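Long-range contacts in pyridoxamine 5-phosphate-dependent dehydrase (Escherichia coli, PDB 3B8X), which catalyses the pyridoxal phosphate-dependent removal of the C3'-hydroxyl group from GDP-4-keto-6-deoxy-D-mannose, a step in the biosynthesis of L-colitose: residues 4-9 with 379-384; 22-27 with 254-259; 75-80 with 100-105; 79-84 with 128-133; 283-288 with 384-389. The protein carries 1 engineered substitution. All coordinates share one frame; numbering follows the deposited sequence. Where two conformers were deposited one is given.

How the interactions relate
The five contacts fall into three places. Interactions 1 and 5 lie together, centres 11 Å apart: they share Y384, both use helix 379-388, and touch where K285 NZ approaches D383 OD1 in a long, weak ion pair. Interactions 3 and 4, 6 Å apart between centres, share K79 and G80 and stand side by side in the eight-stranded sheet, where R103 N is 2.8 Å from D81 O. Interaction 2 stands alone at the subunit interface; helix 255-286 runs from it to interaction 5, 42 Å away between centres. The bound cofactor-sugar adduct touches L8 and A9 of interaction 1 and lies about 7 Å from the E255 side chain of interaction 2.

Interaction 1: residues 4-9 with 379-384; sequences INYPLA and FDEIDY. With NA (sodium ion), chain K; NA (sodium ion), chain L.
The N-terminal segment, on its way to the active site, crosses the C-terminal helix, and a sodium ion sits at each end of the contact. With CG anti to the backbone N (chi1 -178°), the Y6 ring reaches helix 379-388 and takes E381 CB over one face, 3.8 Å from the ring centroid and offset toward the rim. Y6 CE2 also lies 3.6 Å from E381 O. E381 CG, anti to the carbonyl carbon, passes I4 CD1 at 4.1 Å; the bend at chi2 (90°) then turns the carboxylate 69° from the Y6 ring plane. E381 OE2 takes a weak bond from a water that also binds one sodium, which D380 OD2 holds at 2.9 Å. Two residues before Y6, I4 lays its CG2 branch over a face of Y384. At the other end L8 O coordinates the second sodium at 2.5 Å, with N373 O as the other protein ligand, and L8 and A9 touch the bound adduct. Y6 OH bonds G372 O on strand 368-372 and Y384 OH bonds A328 O at the end of helix 318-328, while I382 packs behind on helix 255-286.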
# COMPACT_ATOMS: atom_id res chain seq x y z
N ILE B 4 -24.25 20.56 20.96
CA ILE B 4 -23.68 19.26 21.35
C ILE B 4 -22.66 18.50 20.49
O ILE B 4 -22.75 18.45 19.27
CB ILE B 4 -24.64 18.38 22.17
CG1 ILE B 4 -24.52 16.92 21.79
CG2 ILE B 4 -26.09 18.76 21.96
CD1 ILE B 4 -25.33 16.10 22.71
N ASN B 5 -21.68 17.90 21.17
CA ASN B 5 -20.58 17.20 20.51
C ASN B 5 -21.04 15.86 19.94
O ASN B 5 -21.27 14.91 20.66
CB ASN B 5 -19.41 17.01 21.49
CG ASN B 5 -18.12 16.52 20.81
OD1 ASN B 5 -17.77 16.97 19.73
ND2 ASN B 5 -17.42 15.58 21.46
N TYR B 6 -21.18 15.80 18.63
CA TYR B 6 -21.66 14.58 17.98
C TYR B 6 -20.81 14.40 16.71
O TYR B 6 -21.19 14.73 15.59
CB TYR B 6 -23.10 14.80 17.60
CG TYR B 6 -23.77 13.60 16.96
CD1 TYR B 6 -23.07 12.43 16.70
CD2 TYR B 6 -25.08 13.71 16.51
CE1 TYR B 6 -23.73 11.34 16.06
CE2 TYR B 6 -25.74 12.66 15.91
CZ TYR B 6 -25.07 11.47 15.68
OH TYR B 6 -25.77 10.47 15.02
N PRO B 7 -19.62 13.92 16.95
CA PRO B 7 -18.68 13.72 15.87
C PRO B 7 -18.97 12.42 15.15
O PRO B 7 -19.62 11.52 15.68
CB PRO B 7 -17.34 13.63 16.64
CG PRO B 7 -17.74 12.91 17.94
CD PRO B 7 -19.07 13.54 18.27
N LEU B 8 -18.42 12.30 13.96
CA LEU B 8 -18.54 11.05 13.21
C LEU B 8 -18.06 9.75 13.88
O LEU B 8 -18.64 8.71 13.65
CB LEU B 8 -17.86 11.22 11.84
CG LEU B 8 -18.64 10.73 10.63
CD1 LEU B 8 -19.66 11.78 10.21
CD2 LEU B 8 -17.61 10.39 9.53
N ALA B 9 -16.95 9.74 14.61
CA ALA B 9 -16.47 8.49 15.19
C ALA B 9 -15.87 8.81 16.55
O ALA B 9 -15.62 9.97 16.85
CB ALA B 9 -15.39 7.86 14.27
N PHE B 379 -28.40 8.12 22.23
CA PHE B 379 -29.76 8.64 22.39
C PHE B 379 -29.90 10.13 22.46
O PHE B 379 -30.79 10.68 21.82
CB PHE B 379 -30.57 7.97 23.50
CG PHE B 379 -30.46 6.48 23.50
CD1 PHE B 379 -29.87 5.82 24.58
CD2 PHE B 379 -30.88 5.73 22.41
CE1 PHE B 379 -29.72 4.46 24.58
CE2 PHE B 379 -30.73 4.36 22.40
CZ PHE B 379 -30.15 3.72 23.50
N ASP B 380 -29.03 10.79 23.24
CA ASP B 380 -29.12 12.26 23.35
C ASP B 380 -28.74 12.94 22.06
O ASP B 380 -29.33 13.95 21.67
CB ASP B 380 -28.26 12.81 24.49
CG ASP B 380 -28.66 12.24 25.84
OD1 ASP B 380 -29.87 11.95 26.02
OD2 ASP B 380 -27.77 12.01 26.68
N GLU B 381 -27.72 12.38 21.43
CA GLU B 381 -27.22 12.91 20.18
C GLU B 381 -28.27 12.80 19.08
O GLU B 381 -28.36 13.64 18.21
CB GLU B 381 -25.93 12.17 19.81
CG GLU B 381 -24.75 12.52 20.72
CD GLU B 381 -24.66 11.59 21.93
OE1 GLU B 381 -25.67 10.95 22.26
OE2 GLU B 381 -23.59 11.47 22.57
N ILE B 382 -29.05 11.73 19.11
CA ILE B 382 -30.09 11.57 18.08
C ILE B 382 -31.28 12.50 18.32
O ILE B 382 -31.92 12.99 17.37
CB ILE B 382 -30.57 10.10 18.01
CG1 ILE B 382 -29.55 9.28 17.22
CG2 ILE B 382 -31.90 9.98 17.27
CD1 ILE B 382 -29.65 7.77 17.52
N ASP B 383 -31.62 12.69 19.58
CA ASP B 383 -32.72 13.60 19.92
C ASP B 383 -32.29 14.96 19.38
O ASP B 383 -33.07 15.79 18.89
CB ASP B 383 -32.79 13.79 21.44
CG ASP B 383 -33.38 12.59 22.19
OD1 ASP B 383 -34.17 11.83 21.59
OD2 ASP B 383 -33.07 12.43 23.39
N TYR B 384 -31.03 15.24 19.64
CA TYR B 384 -30.48 16.54 19.29
C TYR B 384 -30.57 16.70 17.78
O TYR B 384 -31.05 17.71 17.25
CB TYR B 384 -29.03 16.59 19.81
CG TYR B 384 -28.31 17.91 19.61
CD1 TYR B 384 -28.91 19.13 19.92
CD2 TYR B 384 -27.00 17.93 19.09
CE1 TYR B 384 -28.22 20.35 19.72
CE2 TYR B 384 -26.32 19.13 18.88
CZ TYR B 384 -26.93 20.34 19.20
OH TYR B 384 -26.25 21.53 19.00
NA NA K . -18.83 6.35 13.02
NA NA L . -25.34 10.43 26.51
O HOH W 1 -24.22 12.67 25.17
O HOH W 2 -18.69 4.22 11.66
O HOH W 3 -17.35 6.93 10.62
O HOH W 4 -20.27 6.93 11.17
O HOH W 5 -17.37 5.16 14.37

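Interaction 2: residues 22-27 with 254-259; sequences QSVLDS and LEMSGA
Residues 22-27 and the first turn of helix 255-286 (residues 255-259) run at 143° between their N-to-C directions, the short axes 9.4 Å apart and V24 CA nearest M256 CA. This is an apolar helix-helix packing beside the subunit interface of a DegT/DnrJ/EryC1 aminotransferase-type enzyme: L25 and M256 also pack on I21 and M256 of the second subunit. V24 is the hub. Its two methyls part company, CG1 anti to the backbone N and CG2 anti to the carbonyl carbon, so CG1 lies 3.9 Å from M256 CG and 4.0 Å from E255 CG. CG2 instead meets A259 CB at 3.7 Å, one helical turn beyond E255. The aliphatic part of E255 thus packs on V24, whereas its carboxylate bends away at chi2 (80°) to accept from the amides of G33, Y35 and V36, around the start of helix 34-47. M256 is extended beyond CG (chi2 177°), which carries its terminal CE to L25 CD2, 3.7 Å away, the two side chains crossing obliquely.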
# COMPACT_ATOMS: atom_id res chain seq x y z
N GLN B 22 1.40 -2.89 23.98
CA GLN B 22 2.50 -3.09 24.91
C GLN B 22 3.15 -4.44 24.68
O GLN B 22 4.38 -4.59 24.74
CB GLN B 22 1.99 -3.01 26.36
CG GLN B 22 3.14 -2.90 27.34
CD GLN B 22 4.15 -1.79 26.98
OE1 GLN B 22 3.80 -0.61 26.85
NE2 GLN B 22 5.42 -2.17 26.84
N SER B 23 2.32 -5.45 24.47
CA SER B 23 2.82 -6.78 24.21
C SER B 23 3.67 -6.84 22.94
O SER B 23 4.67 -7.54 22.92
CB SER B 23 1.69 -7.81 24.17
OG SER B 23 0.49 -7.22 24.63
N VAL B 24 3.29 -6.10 21.89
CA VAL B 24 4.15 -6.09 20.71
C VAL B 24 5.46 -5.35 21.04
O VAL B 24 6.56 -5.78 20.71
CB VAL B 24 3.46 -5.43 19.51
CG1 VAL B 24 4.41 -5.37 18.27
CG2 VAL B 24 2.21 -6.15 19.21
N LEU B 25 5.33 -4.22 21.71
CA LEU B 25 6.49 -3.44 22.09
C LEU B 25 7.43 -4.30 22.91
O LEU B 25 8.60 -4.38 22.64
CB LEU B 25 6.02 -2.25 22.93
CG LEU B 25 5.28 -1.20 22.11
CD1 LEU B 25 4.63 -0.20 23.02
CD2 LEU B 25 6.26 -0.47 21.16
N ASP B 26 6.92 -4.96 23.94
CA ASP B 26 7.80 -5.78 24.76
C ASP B 26 8.50 -6.82 23.91
O ASP B 26 9.66 -7.10 24.14
CB ASP B 26 7.02 -6.49 25.86
CG ASP B 26 6.45 -5.53 26.87
OD1 ASP B 26 6.88 -4.36 26.88
OD2 ASP B 26 5.56 -5.95 27.66
N SER B 27 7.82 -7.39 22.94
CA SER B 27 8.42 -8.44 22.10
C SER B 27 9.54 -7.99 21.16
O SER B 27 10.35 -8.78 20.71
CB SER B 27 7.33 -9.14 21.27
OG SER B 27 6.96 -8.32 20.17
N LEU B 254 1.03 -3.84 10.06
CA LEU B 254 2.02 -3.89 11.14
C LEU B 254 1.62 -4.94 12.17
O LEU B 254 0.43 -5.21 12.35
CB LEU B 254 2.12 -2.53 11.82
CG LEU B 254 2.77 -1.50 10.89
CD1 LEU B 254 2.78 -0.15 11.55
CD2 LEU B 254 4.16 -1.95 10.51
N GLU B 255 2.60 -5.48 12.90
CA GLU B 255 2.24 -6.44 13.95
C GLU B 255 1.29 -5.84 15.02
O GLU B 255 0.43 -6.52 15.60
CB GLU B 255 3.52 -6.98 14.58
CG GLU B 255 3.21 -8.08 15.51
CD GLU B 255 2.98 -9.44 14.86
OE1 GLU B 255 2.36 -9.60 13.76
OE2 GLU B 255 3.37 -10.42 15.51
N MET B 256 1.44 -4.54 15.28
CA MET B 256 0.60 -3.87 16.24
C MET B 256 -0.84 -3.89 15.78
O MET B 256 -1.75 -4.04 16.60
CB MET B 256 1.04 -2.41 16.38
CG MET B 256 2.16 -2.25 17.39
SD MET B 256 2.51 -0.50 17.26
CE MET B 256 3.96 -0.26 18.25
N SER B 257 -1.06 -3.70 14.48
CA SER B 257 -2.42 -3.68 13.97
C SER B 257 -3.12 -5.02 14.20
O SER B 257 -4.30 -5.07 14.49
CB SER B 257 -2.49 -3.28 12.52
OG SER B 257 -2.24 -1.89 12.42
N GLY B 258 -2.39 -6.10 14.02
CA GLY B 258 -2.94 -7.44 14.22
C GLY B 258 -3.24 -7.64 15.72
O GLY B 258 -4.28 -8.16 16.07
N ALA B 259 -2.39 -7.15 16.60
CA ALA B 259 -2.64 -7.32 18.03
C ALA B 259 -3.88 -6.58 18.46
O ALA B 259 -4.72 -7.13 19.17
CB ALA B 259 -1.43 -6.93 18.88

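Interaction 3: residues 75-80 with 100-105; sequences PRLKKG and YGLRVK
One backbone hydrogen bond carries the polar side of this contact: G80 N donates to G101 O over 2.8 Å, nearly straight at 172°, and lies in the plane of the carbonyl. Both glycines have positive phi. G101, at 58°, is the C-prime residue of the Schellman motif that ends helix 91-99, and its carbonyl is what the loop 75-80 finds. Beside this bond K79 CA comes within 3.6 Å of the same oxygen in a weaker C-H contact, while the lysine stem runs over the turn, CG 4.0 Å from Y100 O.

The apolar part is a leucine pair. L77 and L102 cross at about a right angle; both have CG anti to the carbonyl carbon, and their CD1 methyls meet at 3.9 Å. The other branch of L102, CD2, tucks against K78 O at 3.6 Å. At the far end the loop ends against a strand, with R103 CB 3.4 Å from G80 O before the arginine bends off to a salt bridge with D351.

The loop leads into strand 82-86, which helix 91-99 connects to its parallel neighbour 103-107 in a beta-alpha-beta crossover. L102 packs on I66 of helix 58-68 and on I83, which places it between that helix and the sheet, while L77 packs on L69. Strand 103-107 is flanked on its other edge by strand 351-354, bonded through the V104 backbone.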
# COMPACT_ATOMS: atom_id res chain seq x y z
N PRO B 75 -6.27 -17.69 -15.60
CA PRO B 75 -6.58 -16.32 -15.16
C PRO B 75 -8.05 -16.03 -15.16
O PRO B 75 -8.72 -16.18 -16.17
CB PRO B 75 -5.94 -15.45 -16.23
CG PRO B 75 -4.81 -16.29 -16.76
CD PRO B 75 -5.33 -17.71 -16.74
N ARG B 76 -8.57 -15.57 -14.04
CA ARG B 76 -9.99 -15.28 -13.97
C ARG B 76 -10.45 -13.98 -14.59
O ARG B 76 -11.65 -13.83 -14.82
CB ARG B 76 -10.50 -15.48 -12.57
CG ARG B 76 -10.74 -16.94 -12.23
CD ARG B 76 -10.07 -17.32 -10.95
NE ARG B 76 -11.01 -18.09 -10.13
CZ ARG B 76 -10.67 -19.01 -9.22
NH1 ARG B 76 -9.40 -19.31 -8.96
NH2 ARG B 76 -11.64 -19.64 -8.57
N LEU B 77 -9.52 -13.06 -14.87
CA LEU B 77 -9.82 -11.79 -15.54
C LEU B 77 -8.61 -11.47 -16.36
O LEU B 77 -7.52 -11.98 -16.06
CB LEU B 77 -10.09 -10.61 -14.56
CG LEU B 77 -11.36 -10.57 -13.69
CD1 LEU B 77 -11.34 -9.33 -12.77
CD2 LEU B 77 -12.65 -10.56 -14.51
N LYS B 78 -8.80 -10.61 -17.37
CA LYS B 78 -7.76 -10.12 -18.27
C LYS B 78 -8.13 -8.70 -18.67
O LYS B 78 -9.26 -8.28 -18.46
CB LYS B 78 -7.65 -11.00 -19.50
CG LYS B 78 -8.74 -10.75 -20.47
CD LYS B 78 -8.67 -11.78 -21.58
CE LYS B 78 -9.79 -11.56 -22.58
NZ LYS B 78 -11.11 -12.13 -22.15
N LYS B 79 -7.18 -7.95 -19.22
CA LYS B 79 -7.42 -6.55 -19.58
C LYS B 79 -8.65 -6.48 -20.46
O LYS B 79 -8.85 -7.39 -21.26
CB LYS B 79 -6.22 -5.97 -20.33
CG LYS B 79 -5.08 -5.45 -19.43
CD LYS B 79 -4.31 -4.33 -20.10
CE LYS B 79 -2.81 -4.58 -20.00
NZ LYS B 79 -2.02 -3.66 -20.87
N GLY B 80 -9.44 -5.41 -20.33
CA GLY B 80 -10.65 -5.17 -21.11
C GLY B 80 -11.85 -5.97 -20.63
O GLY B 80 -12.96 -5.79 -21.14
N TYR B 100 -6.00 -2.22 -13.24
CA TYR B 100 -5.82 -3.51 -13.90
C TYR B 100 -6.41 -3.57 -15.30
O TYR B 100 -6.59 -4.65 -15.85
CB TYR B 100 -6.29 -4.67 -13.04
CG TYR B 100 -5.24 -4.93 -11.98
CD1 TYR B 100 -5.08 -4.06 -10.90
CD2 TYR B 100 -4.30 -5.95 -12.16
CE1 TYR B 100 -4.04 -4.22 -9.99
CE2 TYR B 100 -3.25 -6.09 -11.29
CZ TYR B 100 -3.12 -5.23 -10.21
OH TYR B 100 -2.11 -5.49 -9.32
N GLY B 101 -6.69 -2.38 -15.84
CA GLY B 101 -7.22 -2.21 -17.19
C GLY B 101 -8.54 -2.91 -17.51
O GLY B 101 -8.74 -3.37 -18.62
N LEU B 102 -9.45 -2.95 -16.55
CA LEU B 102 -10.74 -3.56 -16.79
C LEU B 102 -11.76 -2.59 -17.43
O LEU B 102 -11.60 -1.37 -17.38
CB LEU B 102 -11.30 -4.15 -15.50
CG LEU B 102 -10.49 -5.29 -14.89
CD1 LEU B 102 -11.01 -5.46 -13.42
CD2 LEU B 102 -10.71 -6.55 -15.70
N ARG B 103 -12.79 -3.12 -18.07
CA ARG B 103 -13.81 -2.26 -18.65
C ARG B 103 -14.85 -2.15 -17.54
O ARG B 103 -15.44 -3.15 -17.18
CB ARG B 103 -14.43 -2.94 -19.88
CG ARG B 103 -15.58 -2.19 -20.54
CD ARG B 103 -15.24 -0.72 -20.76
NE ARG B 103 -16.15 -0.02 -21.66
CZ ARG B 103 -16.46 -0.43 -22.89
NH1 ARG B 103 -15.95 -1.57 -23.35
NH2 ARG B 103 -17.28 0.29 -23.64
N VAL B 104 -15.01 -0.96 -16.96
CA VAL B 104 -15.95 -0.77 -15.87
C VAL B 104 -17.34 -0.37 -16.38
O VAL B 104 -17.42 0.59 -17.14
CB VAL B 104 -15.46 0.34 -14.90
CG1 VAL B 104 -16.42 0.50 -13.69
CG2 VAL B 104 -14.02 0.02 -14.41
N LYS B 105 -18.38 -1.08 -15.93
CA LYS B 105 -19.78 -0.76 -16.26
C LYS B 105 -20.53 -0.23 -15.06
O LYS B 105 -20.87 -0.99 -14.12
CB LYS B 105 -20.53 -1.98 -16.75
CG LYS B 105 -21.85 -1.58 -17.47
CD LYS B 105 -22.64 -2.82 -17.98
CE LYS B 105 -22.50 -3.10 -19.51
NZ LYS B 105 -22.95 -4.50 -19.96

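Interaction 4: residues 79-84 with 128-133; sequences KGDEII and STKAIL
E82 reaches across to the start of the neighbouring strand. Its CB sits 3.2 Å from S128 O; CG, anti to the backbone N (chi1 -178°), passes that carbonyl, and the extended chain brings the carboxylate between two hydroxyls. OE2 accepts from T129 OG1 in a very short bond of 2.5 Å, met nearly along its C-O axis; OE1 has S128 OG at 3.1 Å, a weak bond at best; that hydroxyl also hydrogen-bonds T126 OG1. K105 NZ forms a salt bridge to OE2, probably favouring the charged carboxylate. Strands 82-84 and 129-133 are parallel neighbours in the large sheet of the cofactor-binding domain, with I83 opposite A131 and I84 opposite I132. At K130 the backbone turns helical (psi -28°), as in a beta bulge, so K130 N and A131 N both donate to E82 O. Regular pairing follows: I84 N to A131 O, then L133 N to I84 O. I83 CD1 presses tightly on A131 CB at 3.3 Å; on the other face I84 CD1 meets T129 CG2.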
# COMPACT_ATOMS: atom_id res chain seq x y z
N LYS B 79 -7.18 -7.95 -19.22
CA LYS B 79 -7.42 -6.55 -19.58
C LYS B 79 -8.65 -6.48 -20.46
O LYS B 79 -8.85 -7.39 -21.26
CB LYS B 79 -6.22 -5.97 -20.33
CG LYS B 79 -5.08 -5.45 -19.43
CD LYS B 79 -4.31 -4.33 -20.10
CE LYS B 79 -2.81 -4.58 -20.00
NZ LYS B 79 -2.02 -3.66 -20.87
N GLY B 80 -9.44 -5.41 -20.33
CA GLY B 80 -10.65 -5.17 -21.11
C GLY B 80 -11.85 -5.97 -20.63
O GLY B 80 -12.96 -5.79 -21.14
N ASP B 81 -11.66 -6.87 -19.67
CA ASP B 81 -12.80 -7.66 -19.19
C ASP B 81 -13.85 -6.77 -18.53
O ASP B 81 -13.53 -5.78 -17.86
CB ASP B 81 -12.35 -8.74 -18.22
CG ASP B 81 -12.03 -10.08 -18.89
OD1 ASP B 81 -12.15 -10.18 -20.13
OD2 ASP B 81 -11.69 -11.03 -18.14
N GLU B 82 -15.12 -7.13 -18.69
CA GLU B 82 -16.18 -6.32 -18.09
C GLU B 82 -16.54 -6.63 -16.63
O GLU B 82 -16.84 -7.78 -16.27
CB GLU B 82 -17.45 -6.33 -18.94
CG GLU B 82 -18.58 -5.44 -18.34
CD GLU B 82 -19.90 -5.53 -19.09
OE1 GLU B 82 -19.94 -5.01 -20.23
OE2 GLU B 82 -20.86 -6.15 -18.56
N ILE B 83 -16.53 -5.56 -15.82
CA ILE B 83 -16.91 -5.61 -14.41
C ILE B 83 -17.92 -4.47 -14.14
O ILE B 83 -17.71 -3.30 -14.55
CB ILE B 83 -15.69 -5.59 -13.42
CG1 ILE B 83 -16.16 -5.66 -11.96
CG2 ILE B 83 -14.86 -4.33 -13.56
CD1 ILE B 83 -15.31 -6.53 -11.06
N ILE B 84 -19.04 -4.83 -13.50
CA ILE B 84 -20.12 -3.89 -13.18
C ILE B 84 -19.94 -3.50 -11.69
O ILE B 84 -19.60 -4.33 -10.86
CB ILE B 84 -21.50 -4.63 -13.26
CG1 ILE B 84 -21.90 -4.90 -14.71
CG2 ILE B 84 -22.59 -3.89 -12.50
CD1 ILE B 84 -23.02 -5.91 -14.81
N SER B 128 -20.97 -10.38 -21.88
CA SER B 128 -19.64 -9.80 -21.79
C SER B 128 -19.30 -9.49 -20.34
O SER B 128 -18.14 -9.26 -20.01
CB SER B 128 -19.56 -8.54 -22.66
OG SER B 128 -20.31 -7.45 -22.13
N THR B 129 -20.30 -9.59 -19.47
CA THR B 129 -20.12 -9.34 -18.04
C THR B 129 -19.33 -10.48 -17.43
O THR B 129 -19.78 -11.63 -17.44
CB THR B 129 -21.47 -9.21 -17.32
OG1 THR B 129 -22.22 -8.14 -17.91
CG2 THR B 129 -21.22 -8.92 -15.86
N LYS B 130 -18.15 -10.14 -16.91
CA LYS B 130 -17.22 -11.10 -16.31
C LYS B 130 -17.28 -11.11 -14.77
O LYS B 130 -17.01 -12.14 -14.12
CB LYS B 130 -15.78 -10.74 -16.70
CG LYS B 130 -15.45 -10.99 -18.14
CD LYS B 130 -15.72 -12.45 -18.51
CE LYS B 130 -15.71 -12.68 -20.02
NZ LYS B 130 -15.16 -14.03 -20.37
N ALA B 131 -17.65 -9.98 -14.18
CA ALA B 131 -17.68 -9.87 -12.74
C ALA B 131 -18.67 -8.81 -12.26
O ALA B 131 -19.03 -7.89 -12.98
CB ALA B 131 -16.28 -9.49 -12.25
N ILE B 132 -19.03 -8.91 -11.00
CA ILE B 132 -19.89 -7.93 -10.39
C ILE B 132 -19.25 -7.59 -9.04
O ILE B 132 -19.17 -8.42 -8.15
CB ILE B 132 -21.30 -8.49 -10.13
CG1 ILE B 132 -21.84 -9.21 -11.37
CG2 ILE B 132 -22.27 -7.38 -9.67
CD1 ILE B 132 -23.33 -9.00 -11.56
N LEU B 133 -18.77 -6.36 -8.93
CA LEU B 133 -18.16 -5.89 -7.68
C LEU B 133 -19.24 -5.14 -6.87
O LEU B 133 -19.52 -3.96 -7.08
CB LEU B 133 -16.96 -4.98 -7.97
CG LEU B 133 -16.38 -4.32 -6.71
CD1 LEU B 133 -16.02 -5.37 -5.66
CD2 LEU B 133 -15.19 -3.45 -7.03
O HOH W 6 -15.92 -9.08 -21.12

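Interaction 5: residues 283-288 with 384-389; sequences LDKFKD and YLREVL
K285 O, near the C-terminal end of helix 255-286, is held by two donors. R386 NE reaches it at 2.9 Å in a weak bond, bent to 127°, and water 7 donates to it from 3.2 Å. That water also accepts from R386 NH2, so carbonyl, water and guanidinium close a small ring, K285 O and the water both at the guanidinium edge in its plane. The arginine gets there with CG anti to the backbone N (chi1 -171°) and a bend at chi2. On the way its CD sits over the centre of the F286 ring, 3.5 Å from the centroid, a CH-pi contact; ring and guanidinium planes are 33° apart. F286 drives its tip into helix 384-388: CZ lies 3.4 Å from R386 CA and 3.5 Å from L385 CG. The ring also meets F282 and F308 of strand 305-310, while L385 and L389 lean on helix 318-328, so the C-terminal helix is flanked by two helices and the small antiparallel sheet.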
# COMPACT_ATOMS: atom_id res chain seq x y z
N LEU B 283 -34.35 5.47 13.57
CA LEU B 283 -35.45 5.20 12.66
C LEU B 283 -36.77 5.62 13.30
O LEU B 283 -37.64 6.21 12.65
CB LEU B 283 -35.49 3.72 12.25
CG LEU B 283 -34.33 3.30 11.32
CD1 LEU B 283 -34.30 1.80 10.99
CD2 LEU B 283 -34.18 4.19 10.04
N ASP B 284 -36.92 5.32 14.58
CA ASP B 284 -38.16 5.66 15.24
C ASP B 284 -38.26 7.18 15.29
O ASP B 284 -39.32 7.78 15.10
CB ASP B 284 -38.18 5.08 16.64
CG ASP B 284 -39.17 5.78 17.54
OD1 ASP B 284 -40.36 5.88 17.15
OD2 ASP B 284 -38.77 6.24 18.63
N LYS B 285 -37.13 7.84 15.47
CA LYS B 285 -37.18 9.28 15.51
C LYS B 285 -37.34 10.06 14.19
O LYS B 285 -37.79 11.22 14.19
CB LYS B 285 -35.95 9.79 16.26
CG LYS B 285 -36.03 9.53 17.71
CD LYS B 285 -36.02 10.88 18.36
CE LYS B 285 -37.19 11.08 19.28
NZ LYS B 285 -36.98 12.39 19.93
N PHE B 286 -36.87 9.47 13.10
CA PHE B 286 -36.91 10.13 11.80
C PHE B 286 -37.86 9.44 10.82
O PHE B 286 -37.86 9.78 9.63
CB PHE B 286 -35.49 10.14 11.22
CG PHE B 286 -34.59 11.17 11.84
CD1 PHE B 286 -33.86 10.86 12.97
CD2 PHE B 286 -34.50 12.45 11.31
CE1 PHE B 286 -33.03 11.81 13.53
CE2 PHE B 286 -33.69 13.41 11.90
CZ PHE B 286 -32.95 13.08 13.00
N LYS B 287 -38.62 8.46 11.29
CA LYS B 287 -39.46 7.72 10.35
C LYS B 287 -40.45 8.48 9.48
O LYS B 287 -40.60 8.19 8.29
CB LYS B 287 -39.93 6.35 10.87
CG LYS B 287 -41.20 6.38 11.69
CD LYS B 287 -40.90 6.03 13.15
CE LYS B 287 -42.16 6.07 14.02
NZ LYS B 287 -42.06 6.85 15.31
N ASP B 288 -41.08 9.51 10.06
CA ASP B 288 -42.00 10.30 9.26
C ASP B 288 -41.43 11.69 9.06
O ASP B 288 -42.14 12.69 9.13
CB ASP B 288 -43.37 10.37 9.92
CG ASP B 288 -44.14 9.09 9.77
OD1 ASP B 288 -44.47 8.73 8.61
OD2 ASP B 288 -44.41 8.45 10.82
N TYR B 384 -31.03 15.24 19.64
CA TYR B 384 -30.48 16.54 19.29
C TYR B 384 -30.57 16.70 17.78
O TYR B 384 -31.05 17.71 17.25
CB TYR B 384 -29.03 16.59 19.81
CG TYR B 384 -28.31 17.91 19.61
CD1 TYR B 384 -28.91 19.13 19.92
CD2 TYR B 384 -27.00 17.93 19.09
CE1 TYR B 384 -28.22 20.35 19.72
CE2 TYR B 384 -26.32 19.13 18.88
CZ TYR B 384 -26.93 20.34 19.20
OH TYR B 384 -26.25 21.53 19.00
N LEU B 385 -30.09 15.67 17.09
CA LEU B 385 -30.08 15.68 15.63
C LEU B 385 -31.48 15.92 15.08
O LEU B 385 -31.67 16.77 14.19
CB LEU B 385 -29.49 14.37 15.14
CG LEU B 385 -29.60 14.00 13.66
CD1 LEU B 385 -28.51 14.71 12.90
CD2 LEU B 385 -29.34 12.52 13.64
N ARG B 386 -32.47 15.25 15.68
CA ARG B 386 -33.89 15.42 15.32
C ARG B 386 -34.44 16.84 15.55
O ARG B 386 -35.24 17.35 14.74
CB ARG B 386 -34.75 14.32 15.94
CG ARG B 386 -36.20 14.26 15.46
CD ARG B 386 -36.37 13.88 14.01
NE ARG B 386 -37.76 14.03 13.54
CZ ARG B 386 -38.31 15.18 13.15
NH1 ARG B 386 -37.68 16.34 13.24
NH2 ARG B 386 -39.55 15.19 12.71
N GLU B 387 -33.98 17.51 16.60
CA GLU B 387 -34.34 18.89 16.88
C GLU B 387 -33.68 19.84 15.88
O GLU B 387 -34.24 20.81 15.43
CB GLU B 387 -33.88 19.27 18.29
CG GLU B 387 -34.15 20.72 18.65
CD GLU B 387 -35.63 20.97 18.85
OE1 GLU B 387 -36.36 19.99 19.10
OE2 GLU B 387 -36.07 22.14 18.76
N VAL B 388 -32.44 19.56 15.53
CA VAL B 388 -31.72 20.39 14.56
C VAL B 388 -32.32 20.30 13.14
O VAL B 388 -32.41 21.30 12.42
CB VAL B 388 -30.25 19.93 14.48
CG1 VAL B 388 -29.46 20.70 13.46
CG2 VAL B 388 -29.60 19.99 15.86
N LEU B 389 -32.68 19.10 12.73
CA LEU B 389 -33.26 18.86 11.41
C LEU B 389 -34.79 18.87 11.52
O LEU B 389 -35.48 17.91 11.15
CB LEU B 389 -32.77 17.51 10.90
CG LEU B 389 -31.25 17.50 10.75
CD1 LEU B 389 -30.77 16.07 10.58
CD2 LEU B 389 -30.84 18.31 9.53
O HOH W 7 -40.37 12.20 12.67